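Local coordinates for conserved hypothetical protein (Corynebacterium diphtheriae NCTC 13129, PDB 2GS5), which is of unknown function but belongs to the YqgE/AlgH (UPF0301) family of conserved bacterial proteins, at residues A100-R108 and N117-L128; Y78-V89 and R133-W141. All coordinates share one frame; numbering follows the deposited sequence.

Interaction 1. Residues A100-R108 and N117-L128; sequences AARVDNLTR and NLGADPEEIKPL
The side-chain amide of Asn105 sits against three residues of 117-128. The methyl of Ala120 lies over one face, its CB 3.5 Å from Asn105 CG. The amide of Asn117 passes at a slant, its plane turned 69° from that of Asn105. At the amide edge away from Asn117, the Glu124 carboxylate comes in close to the amide plane, the side chains crossing at about a right angle and the flat groups inclined at 64°. A water ties this carboxylate back to the main chain, donating a hydrogen bond to Glu124 OE1 at 2.7 Å and accepting one from Asn105 N. A second water spans Asp104 O and Asn117 ND2. Directly between the backbones, Asn117 N donates to Asn105 O at 2.9 Å in an almost straight bond. This bond sits at the open end of the beta hairpin formed by strands 106-110 and 113-116, where the chain enters through the type I turn Val103-Leu106 and leaves through another, Asn117-Ala120. Asn117 OD1 fixes the exit by accepting from Gly119 N at 2.9 Å, an Asx turn, and Asp121 then N-caps helix 122-125 through Glu123 N. Below the polar layer the contact is apolar. With CG1 of Val103 anti to the backbone N (chi1 -177°), this methyl meets Leu128 CD1 tip to tip at 3.9 Å and also brushes the Glu124 carboxylate. Leu106 and Ile125 run past each other in opposite directions, CD2 to CD1 4.0 Å, and both also pack on Val116 of the hairpin, while Trp67 lies against Ile125.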
loop_
_atom_site.group_PDB
_atom_site.type_symbol
_atom_site.label_atom_id
_atom_site.label_comp_id
_atom_site.label_asym_id
_atom_site.label_seq_id
_atom_site.Cartn_x
_atom_site.Cartn_y
_atom_site.Cartn_z
ATOM N N ALA A 100 10.135 14.373 5.596
ATOM C CA ALA A 100 9.223 13.874 6.611
ATOM C C ALA A 100 9.869 13.744 7.987
ATOM O O ALA A 100 9.168 13.767 8.997
ATOM C CB ALA A 100 8.633 12.536 6.179
ATOM N N ALA A 101 11.194 13.626 8.028
ATOM C CA ALA A 101 11.923 13.566 9.300
ATOM C C ALA A 101 11.776 14.847 10.126
ATOM O O ALA A 101 11.994 14.831 11.344
ATOM C CB ALA A 101 13.404 13.272 9.047
ATOM N N ARG A 102 11.423 15.951 9.465
ATOM C CA ARG A 102 11.276 17.253 10.108
ATOM C C ARG A 102 9.817 17.716 10.198
ATOM O O ARG A 102 9.545 18.884 10.511
ATOM C CB ARG A 102 12.108 18.290 9.357
ATOM C CG ARG A 102 13.599 18.031 9.413
ATOM C CD ARG A 102 14.365 19.194 8.825
ATOM N NE ARG A 102 15.812 19.050 8.975
ATOM C CZ ARG A 102 16.526 19.516 9.998
ATOM N NH1 ARG A 102 15.944 20.149 11.015
ATOM N NH2 ARG A 102 17.842 19.329 10.008
ATOM N N VAL A 103 8.883 16.804 9.930
ATOM C CA VAL A 103 7.458 17.090 10.060
ATOM C C VAL A 103 6.863 16.044 10.997
ATOM O O VAL A 103 6.776 14.873 10.639
ATOM C CB VAL A 103 6.743 17.038 8.691
ATOM C CG1 VAL A 103 5.269 17.422 8.840
ATOM C CG2 VAL A 103 7.438 17.967 7.704
ATOM N N ASP A 104 6.483 16.472 12.199
ATOM C CA ASP A 104 6.028 15.545 13.232
ATOM C C ASP A 104 4.827 14.719 12.797
ATOM O O ASP A 104 4.728 13.547 13.141
ATOM C CB ASP A 104 5.703 16.297 14.519
ATOM C CG ASP A 104 6.948 16.775 15.250
ATOM O OD1 ASP A 104 8.063 16.314 14.921
ATOM O OD2 ASP A 104 6.810 17.605 16.171
ATOM N N ASN A 105 3.922 15.321 12.031
ATOM C CA ASN A 105 2.712 14.608 11.587
ATOM C C ASN A 105 2.864 13.755 10.323
ATOM O O ASN A 105 1.875 13.216 9.821
ATOM C CB ASN A 105 1.550 15.591 11.427
ATOM C CG ASN A 105 1.019 16.081 12.761
ATOM O OD1 ASN A 105 0.775 17.267 12.941
ATOM N ND2 ASN A 105 0.842 15.162 13.699
ATOM N N LEU A 106 4.090 13.627 9.812
ATOM C CA LEU A 106 4.380 12.698 8.730
ATOM C C LEU A 106 5.417 11.678 9.177
ATOM O O LEU A 106 6.382 12.030 9.869
ATOM C CB LEU A 106 4.903 13.437 7.498
ATOM C CG LEU A 106 3.977 14.495 6.902
ATOM C CD1 LEU A 106 4.653 15.166 5.708
ATOM C CD2 LEU A 106 2.626 13.901 6.503
ATOM N N THR A 107 5.194 10.419 8.815
ATOM C CA THR A 107 6.125 9.338 9.101
ATOM C C THR A 107 6.589 8.746 7.783
ATOM O O THR A 107 5.776 8.226 7.016
ATOM C CB THR A 107 5.448 8.235 9.936
ATOM O OG1 THR A 107 5.058 8.772 11.202
ATOM C CG2 THR A 107 6.393 7.050 10.142
ATOM N N ARG A 108 7.888 8.856 7.512
ATOM C CA ARG A 108 8.478 8.310 6.301
ATOM C C ARG A 108 8.330 6.794 6.278
ATOM O O ARG A 108 8.630 6.128 7.261
ATOM C CB ARG A 108 9.967 8.678 6.229
ATOM C CG ARG A 108 10.737 8.073 5.064
ATOM C CD ARG A 108 12.229 8.406 5.156
ATOM N NE ARG A 108 13.064 7.403 4.496
ATOM C CZ ARG A 108 13.309 6.181 4.976
ATOM N NH1 ARG A 108 14.086 5.346 4.293
ATOM N NH2 ARG A 108 12.781 5.775 6.130
ATOM N N ASN A 117 -0.484 11.592 9.918
ATOM C CA ASN A 117 -1.209 11.590 11.164
ATOM C C ASN A 117 -2.524 12.325 10.980
ATOM O O ASN A 117 -2.533 13.534 10.756
ATOM C CB ASN A 117 -0.378 12.251 12.265
ATOM C CG ASN A 117 -0.956 12.038 13.634
ATOM O OD1 ASN A 117 -2.163 12.194 13.854
ATOM N ND2 ASN A 117 -0.092 11.683 14.583
ATOM N N LEU A 118 -3.642 11.596 11.062
ATOM C CA LEU A 118 -4.954 12.189 10.763
ATOM C C LEU A 118 -5.475 13.095 11.879
ATOM O O LEU A 118 -6.539 13.692 11.748
ATOM C CB LEU A 118 -5.976 11.105 10.404
ATOM C CG LEU A 118 -5.652 10.324 9.129
ATOM C CD1 LEU A 118 -6.695 9.234 8.848
ATOM C CD2 LEU A 118 -5.487 11.243 7.923
ATOM N N GLY A 119 -4.722 13.191 12.974
ATOM C CA GLY A 119 -4.960 14.207 13.992
ATOM C C GLY A 119 -4.371 15.567 13.649
ATOM O O GLY A 119 -4.633 16.553 14.349
ATOM N N ALA A 120 -3.562 15.623 12.590
ATOM C CA ALA A 120 -3.006 16.882 12.112
ATOM C C ALA A 120 -4.109 17.793 11.579
ATOM O O ALA A 120 -5.224 17.349 11.280
ATOM C CB ALA A 120 -1.951 16.630 11.022
ATOM N N ASP A 121 -3.784 19.074 11.464
ATOM C CA ASP A 121 -4.635 20.033 10.785
ATOM C C ASP A 121 -4.496 19.788 9.287
ATOM O O ASP A 121 -3.389 19.902 8.753
ATOM C CB ASP A 121 -4.173 21.449 11.146
ATOM C CG ASP A 121 -5.067 22.536 10.577
ATOM O OD1 ASP A 121 -5.889 22.284 9.673
ATOM O OD2 ASP A 121 -4.930 23.683 11.052
ATOM N N PRO A 122 -5.601 19.440 8.597
ATOM C CA PRO A 122 -5.506 19.229 7.149
ATOM C C PRO A 122 -4.900 20.405 6.380
ATOM O O PRO A 122 -4.293 20.192 5.331
ATOM C CB PRO A 122 -6.964 19.021 6.717
ATOM C CG PRO A 122 -7.673 18.580 7.940
ATOM C CD PRO A 122 -6.968 19.206 9.099
ATOM N N GLU A 123 -5.077 21.624 6.890
ATOM C CA GLU A 123 -4.475 22.809 6.269
ATOM C C GLU A 123 -2.951 22.853 6.425
ATOM O O GLU A 123 -2.270 23.435 5.577
ATOM C CB GLU A 123 -5.131 24.084 6.805
ATOM C CG GLU A 123 -6.599 24.198 6.391
ATOM C CD GLU A 123 -7.214 25.551 6.724
ATOM O OE1 GLU A 123 -7.004 26.521 5.958
ATOM O OE2 GLU A 123 -7.921 25.646 7.752
ATOM N N GLU A 124 -2.420 22.248 7.489
ATOM C CA GLU A 124 -0.965 22.061 7.653
ATOM C C GLU A 124 -0.444 21.107 6.593
ATOM O O GLU A 124 0.583 21.351 5.952
ATOM C CB GLU A 124 -0.621 21.457 9.034
ATOM C CG GLU A 124 0.904 21.340 9.315
ATOM C CD GLU A 124 1.341 20.116 10.145
ATOM O OE1 GLU A 124 2.565 19.854 10.174
ATOM O OE2 GLU A 124 0.510 19.413 10.769
ATOM N N ILE A 125 -1.154 19.999 6.435
ATOM C CA ILE A 125 -0.676 18.883 5.642
ATOM C C ILE A 125 -0.838 19.129 4.141
ATOM O O ILE A 125 0.011 18.709 3.359
ATOM C CB ILE A 125 -1.385 17.581 6.081
ATOM C CG1 ILE A 125 -0.985 17.228 7.521
ATOM C CG2 ILE A 125 -1.046 16.426 5.137
ATOM C CD1 ILE A 125 0.532 17.105 7.758
ATOM N N LYS A 126 -1.902 19.835 3.748
ATOM C CA LYS A 126 -2.219 20.055 2.326
ATOM C C LYS A 126 -1.009 20.472 1.465
ATOM O O LYS A 126 -0.731 19.814 0.469
ATOM C CB LYS A 126 -3.395 21.035 2.166
ATOM C CG LYS A 126 -3.748 21.405 0.713
ATOM C CD LYS A 126 -4.673 20.413 0.058
ATOM C CE LYS A 126 -5.123 20.879 -1.322
ATOM N NZ LYS A 126 -4.010 21.047 -2.318
ATOM N N PRO A 127 -0.281 21.546 1.849
ATOM C CA PRO A 127 0.887 21.957 1.043
ATOM C C PRO A 127 2.055 20.974 1.040
ATOM O O PRO A 127 2.942 21.069 0.186
ATOM C CB PRO A 127 1.324 23.275 1.697
ATOM C CG PRO A 127 0.761 23.271 3.039
ATOM C CD PRO A 127 -0.511 22.471 2.975
ATOM N N LEU A 128 2.051 20.038 1.989
ATOM C CA LEU A 128 3.179 19.129 2.197
ATOM C C LEU A 128 3.029 17.797 1.480
ATOM O O LEU A 128 3.971 16.997 1.486
ATOM C CB LEU A 128 3.379 18.859 3.686
ATOM C CG LEU A 128 3.478 20.090 4.583
ATOM C CD1 LEU A 128 3.717 19.693 6.052
ATOM C CD2 LEU A 128 4.572 21.057 4.121
HETATM O O HOH W 1 2.773 11.560 13.397
HETATM O O HOH W 2 3.863 18.224 11.909
#

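Interaction 2. Residues Y78-V89 and R133-W141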
loop_
_atom_site.group_PDB
_atom_site.type_symbol
_atom_site.label_atom_id
_atom_site.label_comp_id
_atom_site.label_asym_id
_atom_site.label_seq_id
_atom_site.Cartn_x
_atom_site.Cartn_y
_atom_site.Cartn_z
ATOM N N TYR A 78 -10.464 3.357 0.810
ATOM C CA TYR A 78 -10.016 2.086 0.262
ATOM C C TYR A 78 -10.037 1.066 1.400
ATOM O O TYR A 78 -9.887 1.435 2.567
ATOM C CB TYR A 78 -8.616 2.242 -0.355
ATOM C CG TYR A 78 -8.679 2.785 -1.783
ATOM C CD1 TYR A 78 -9.294 3.998 -2.056
ATOM C CD2 TYR A 78 -8.129 2.077 -2.849
ATOM C CE1 TYR A 78 -9.375 4.490 -3.340
ATOM C CE2 TYR A 78 -8.211 2.563 -4.153
ATOM C CZ TYR A 78 -8.822 3.776 -4.387
ATOM O OH TYR A 78 -8.905 4.269 -5.689
ATOM N N ILE A 79 -10.249 -0.201 1.065
ATOM C CA ILE A 79 -10.291 -1.262 2.071
ATOM C C ILE A 79 -8.860 -1.727 2.280
ATOM O O ILE A 79 -8.276 -2.381 1.416
ATOM C CB ILE A 79 -11.174 -2.423 1.627
ATOM C CG1 ILE A 79 -12.585 -1.915 1.342
ATOM C CG2 ILE A 79 -11.206 -3.520 2.718
ATOM C CD1 ILE A 79 -13.291 -1.412 2.571
ATOM N N GLY A 80 -8.278 -1.343 3.404
ATOM C CA GLY A 80 -6.886 -1.664 3.682
ATOM C C GLY A 80 -6.623 -3.100 4.073
ATOM O O GLY A 80 -5.529 -3.619 3.866
ATOM N N GLY A 81 -7.632 -3.760 4.631
ATOM C CA GLY A 81 -7.468 -5.121 5.098
ATOM C C GLY A 81 -8.608 -5.535 6.000
ATOM O O GLY A 81 -9.525 -4.752 6.274
ATOM N N PRO A 82 -8.552 -6.777 6.480
ATOM C CA PRO A 82 -9.674 -7.356 7.213
ATOM C C PRO A 82 -9.764 -6.984 8.696
ATOM O O PRO A 82 -10.797 -7.222 9.315
ATOM C CB PRO A 82 -9.431 -8.850 7.051
ATOM C CG PRO A 82 -7.958 -8.964 7.017
ATOM C CD PRO A 82 -7.463 -7.751 6.280
ATOM N N LEU A 83 -8.699 -6.422 9.261
ATOM C CA LEU A 83 -8.655 -6.086 10.680
ATOM C C LEU A 83 -9.003 -4.631 10.915
ATOM O O LEU A 83 -8.539 -3.762 10.192
ATOM C CB LEU A 83 -7.262 -6.340 11.249
ATOM C CG LEU A 83 -6.840 -7.808 11.313
ATOM C CD1 LEU A 83 -5.323 -7.924 11.293
ATOM C CD2 LEU A 83 -7.404 -8.437 12.574
ATOM N N ASN A 84 -9.776 -4.365 11.957
ATOM C CA ASN A 84 -10.022 -3.001 12.400
ATOM C C ASN A 84 -10.530 -2.101 11.278
ATOM O O ASN A 84 -9.970 -1.034 11.018
ATOM C CB ASN A 84 -8.760 -2.419 13.050
ATOM C CG ASN A 84 -8.349 -3.188 14.277
ATOM O OD1 ASN A 84 -8.990 -3.079 15.323
ATOM N ND2 ASN A 84 -7.293 -3.988 14.158
ATOM N N GLN A 85 -11.618 -2.527 10.640
ATOM C CA GLN A 85 -12.156 -1.794 9.491
ATOM C C GLN A 85 -12.828 -0.457 9.830
ATOM O O GLN A 85 -13.121 0.323 8.927
ATOM C CB GLN A 85 -13.080 -2.691 8.669
ATOM C CG GLN A 85 -12.344 -3.856 8.002
ATOM C CD GLN A 85 -13.164 -4.519 6.915
ATOM O OE1 GLN A 85 -14.398 -4.579 7.004
ATOM N NE2 GLN A 85 -12.488 -5.023 5.878
ATOM N N GLN A 86 -13.019 -0.161 11.114
ATOM C CA GLN A 86 -13.509 1.162 11.506
ATOM C C GLN A 86 -12.372 2.135 11.822
ATOM O O GLN A 86 -12.616 3.277 12.211
ATOM C CB GLN A 86 -14.486 1.040 12.673
ATOM C CG GLN A 86 -15.730 0.215 12.335
ATOM C CD GLN A 86 -16.469 0.734 11.108
ATOM O OE1 GLN A 86 -16.971 1.864 11.101
ATOM N NE2 GLN A 86 -16.534 -0.088 10.061
ATOM N N SER A 87 -11.133 1.687 11.641
ATOM C CA SER A 87 -9.969 2.533 11.833
ATOM C C SER A 87 -9.383 2.912 10.480
ATOM O O SER A 87 -9.335 2.097 9.559
ATOM C CB SER A 87 -8.950 1.827 12.710
ATOM O OG SER A 87 -9.508 1.591 13.996
ATOM N N VAL A 88 -8.970 4.169 10.355
ATOM C CA VAL A 88 -8.512 4.721 9.080
ATOM C C VAL A 88 -7.049 5.163 9.171
ATOM O O VAL A 88 -6.674 5.807 10.166
ATOM C CB VAL A 88 -9.403 5.905 8.672
ATOM C CG1 VAL A 88 -8.921 6.534 7.362
ATOM C CG2 VAL A 88 -10.845 5.445 8.541
ATOM N N VAL A 89 -6.270 4.800 8.152
ATOM C CA VAL A 89 -4.857 5.153 7.948
ATOM C C VAL A 89 -4.797 6.106 6.754
ATOM O O VAL A 89 -5.481 5.885 5.764
ATOM C CB VAL A 89 -4.001 3.875 7.561
ATOM C CG1 VAL A 89 -2.578 4.252 7.087
ATOM C CG2 VAL A 89 -3.937 2.905 8.701
ATOM N N ARG A 133 -4.258 9.042 0.191
ATOM C CA ARG A 133 -5.356 8.087 0.118
ATOM C C ARG A 133 -5.625 7.554 1.514
ATOM O O ARG A 133 -4.695 7.401 2.311
ATOM C CB ARG A 133 -4.984 6.944 -0.831
ATOM C CG ARG A 133 -6.099 5.932 -1.087
ATOM C CD ARG A 133 -6.019 5.359 -2.489
ATOM N NE ARG A 133 -6.427 6.354 -3.477
ATOM C CZ ARG A 133 -6.262 6.232 -4.791
ATOM N NH1 ARG A 133 -5.673 5.160 -5.294
ATOM N NH2 ARG A 133 -6.676 7.211 -5.595
ATOM N N LEU A 134 -6.895 7.295 1.799
ATOM C CA LEU A 134 -7.328 6.828 3.120
ATOM C C LEU A 134 -7.767 5.376 3.052
ATOM O O LEU A 134 -8.480 4.975 2.136
ATOM C CB LEU A 134 -8.473 7.693 3.645
ATOM C CG LEU A 134 -8.075 9.138 3.943
ATOM C CD1 LEU A 134 -9.287 9.989 4.250
ATOM C CD2 LEU A 134 -7.102 9.202 5.109
ATOM N N PHE A 135 -7.347 4.603 4.048
ATOM C CA PHE A 135 -7.593 3.167 4.085
ATOM C C PHE A 135 -8.293 2.756 5.357
ATOM O O PHE A 135 -7.837 3.080 6.448
ATOM C CB PHE A 135 -6.278 2.405 3.972
ATOM C CG PHE A 135 -5.514 2.748 2.737
ATOM C CD1 PHE A 135 -5.660 2.004 1.574
ATOM C CD2 PHE A 135 -4.683 3.869 2.716
ATOM C CE1 PHE A 135 -4.990 2.347 0.416
ATOM C CE2 PHE A 135 -3.996 4.206 1.564
ATOM C CZ PHE A 135 -4.150 3.453 0.415
ATOM N N ALA A 136 -9.399 2.035 5.202
ATOM C CA ALA A 136 -10.160 1.492 6.321
ATOM C C ALA A 136 -9.715 0.057 6.538
ATOM O O ALA A 136 -9.797 -0.763 5.623
ATOM C CB ALA A 136 -11.665 1.550 6.016
ATOM N N GLY A 137 -9.221 -0.240 7.732
ATOM C CA GLY A 137 -8.754 -1.577 8.059
ATOM C C GLY A 137 -7.326 -1.793 7.617
ATOM O O GLY A 137 -6.754 -0.984 6.882
ATOM N N HIS A 138 -6.739 -2.891 8.071
ATOM C CA HIS A 138 -5.376 -3.227 7.708
ATOM C C HIS A 138 -5.154 -4.728 7.772
ATOM O O HIS A 138 -6.036 -5.482 8.187
ATOM C CB HIS A 138 -4.391 -2.516 8.637
ATOM C CG HIS A 138 -4.487 -2.962 10.055
ATOM N ND1 HIS A 138 -3.743 -3.998 10.570
ATOM C CD2 HIS A 138 -5.274 -2.528 11.066
ATOM C CE1 HIS A 138 -4.051 -4.165 11.843
ATOM N NE2 HIS A 138 -4.979 -3.288 12.169
ATOM N N ALA A 139 -3.973 -5.128 7.307
ATOM C CA ALA A 139 -3.498 -6.508 7.346
ATOM C C ALA A 139 -2.340 -6.577 8.344
ATOM O O ALA A 139 -1.588 -5.623 8.492
ATOM C CB ALA A 139 -3.044 -6.940 5.968
ATOM N N GLU A 140 -2.239 -7.697 9.052
ATOM C CA GLU A 140 -1.183 -7.896 10.049
ATOM C C GLU A 140 -0.543 -9.258 9.845
ATOM O O GLU A 140 -1.237 -10.234 9.545
ATOM C CB GLU A 140 -1.744 -7.806 11.485
ATOM C CG GLU A 140 -0.673 -7.902 12.590
ATOM C CD GLU A 140 -1.221 -7.865 14.023
ATOM O OE1 GLU A 140 -2.435 -7.681 14.211
ATOM O OE2 GLU A 140 -0.420 -8.054 14.972
ATOM N N TRP A 141 0.778 -9.311 10.013
ATOM C CA TRP A 141 1.537 -10.564 10.059
ATOM C C TRP A 141 2.195 -10.698 11.415
ATOM O O TRP A 141 2.896 -9.787 11.870
ATOM C CB TRP A 141 2.621 -10.621 8.978
ATOM C CG TRP A 141 2.070 -10.828 7.623
ATOM C CD1 TRP A 141 2.005 -12.004 6.937
ATOM C CD2 TRP A 141 1.447 -9.844 6.792
ATOM N NE1 TRP A 141 1.385 -11.812 5.727
ATOM C CE2 TRP A 141 1.027 -10.497 5.612
ATOM C CE3 TRP A 141 1.204 -8.475 6.923
ATOM C CZ2 TRP A 141 0.391 -9.825 4.570
ATOM C CZ3 TRP A 141 0.557 -7.811 5.889
ATOM C CH2 TRP A 141 0.162 -8.485 4.728
#
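Phe135 and Val89 exchange both backbone bonds, Phe135 N to Val89 O at 2.8 Å and the return bond from Val89 N. On the other side Ala136 N reaches Tyr78 O at 2.7 Å and Tyr78 N donates to Leu134 O, so strand 129-141 runs centrally in a mixed sheet, parallel to 76-79 and antiparallel to 87-94. At Gly137 the strand turns a corner, as 78-89 does at Gln85 and Gln86. Gly137 N is held by Ser87 O, and beyond the bend Leu83 and His138 form an antiparallel hydrogen-bonded pair. With no side chains at Gly81 and Gly137 the backbones close in: Gly137 CA comes within 3.7 Å of Gln85 CA, and Gly81 CA within 3.8 Å of His138 CA. Asn84 ND2 donates to His138 NE2 at 3.1 Å, the bond tilted from both the amide and the ring plane.

Farther out, the guanidinium of Arg133 lies flat on the Tyr78 ring, planes 4° apart and centres 4.2 Å apart, with Arg133 CD over the middle of the same face. Bends at chi2 and chi3 fold the arginine onto the ring, and its NH2 is anchored by Ala167 O. Phe135 CD1 packs on Tyr78 CB at 3.5 Å. On the opposite sheet face Val88 CG1 rests on Leu134 CB. Past the corner, Leu83 CB sits over one face of the His138 ring, 4.0 Å from its centroid.

Overall arrangement
The centre of interaction 2 is about 10 Å from the centre of the chain, that of interaction 1 about 18 Å, and the difference shows in their chemistry. Interaction 2 joins strands by repeated backbone bonds, buried along Leu134-Gly137 but exposed at the 83-87 corner; interaction 1 is mostly peripheral, with a single direct backbone bond, bridging waters and a small apolar patch in which Leu106 and Ile125 are buried. Along the chain, interaction 1 is nested within the loop that interaction 2 closes: strand 87-94 leads on to 106-110, and helix 122-125 leads into 129-141. Both reach the same mixed sheet, and the turn at 117-120 packs against strand 129-141, Leu118 CD1 lying 3.8 Å from Leu134 CD2.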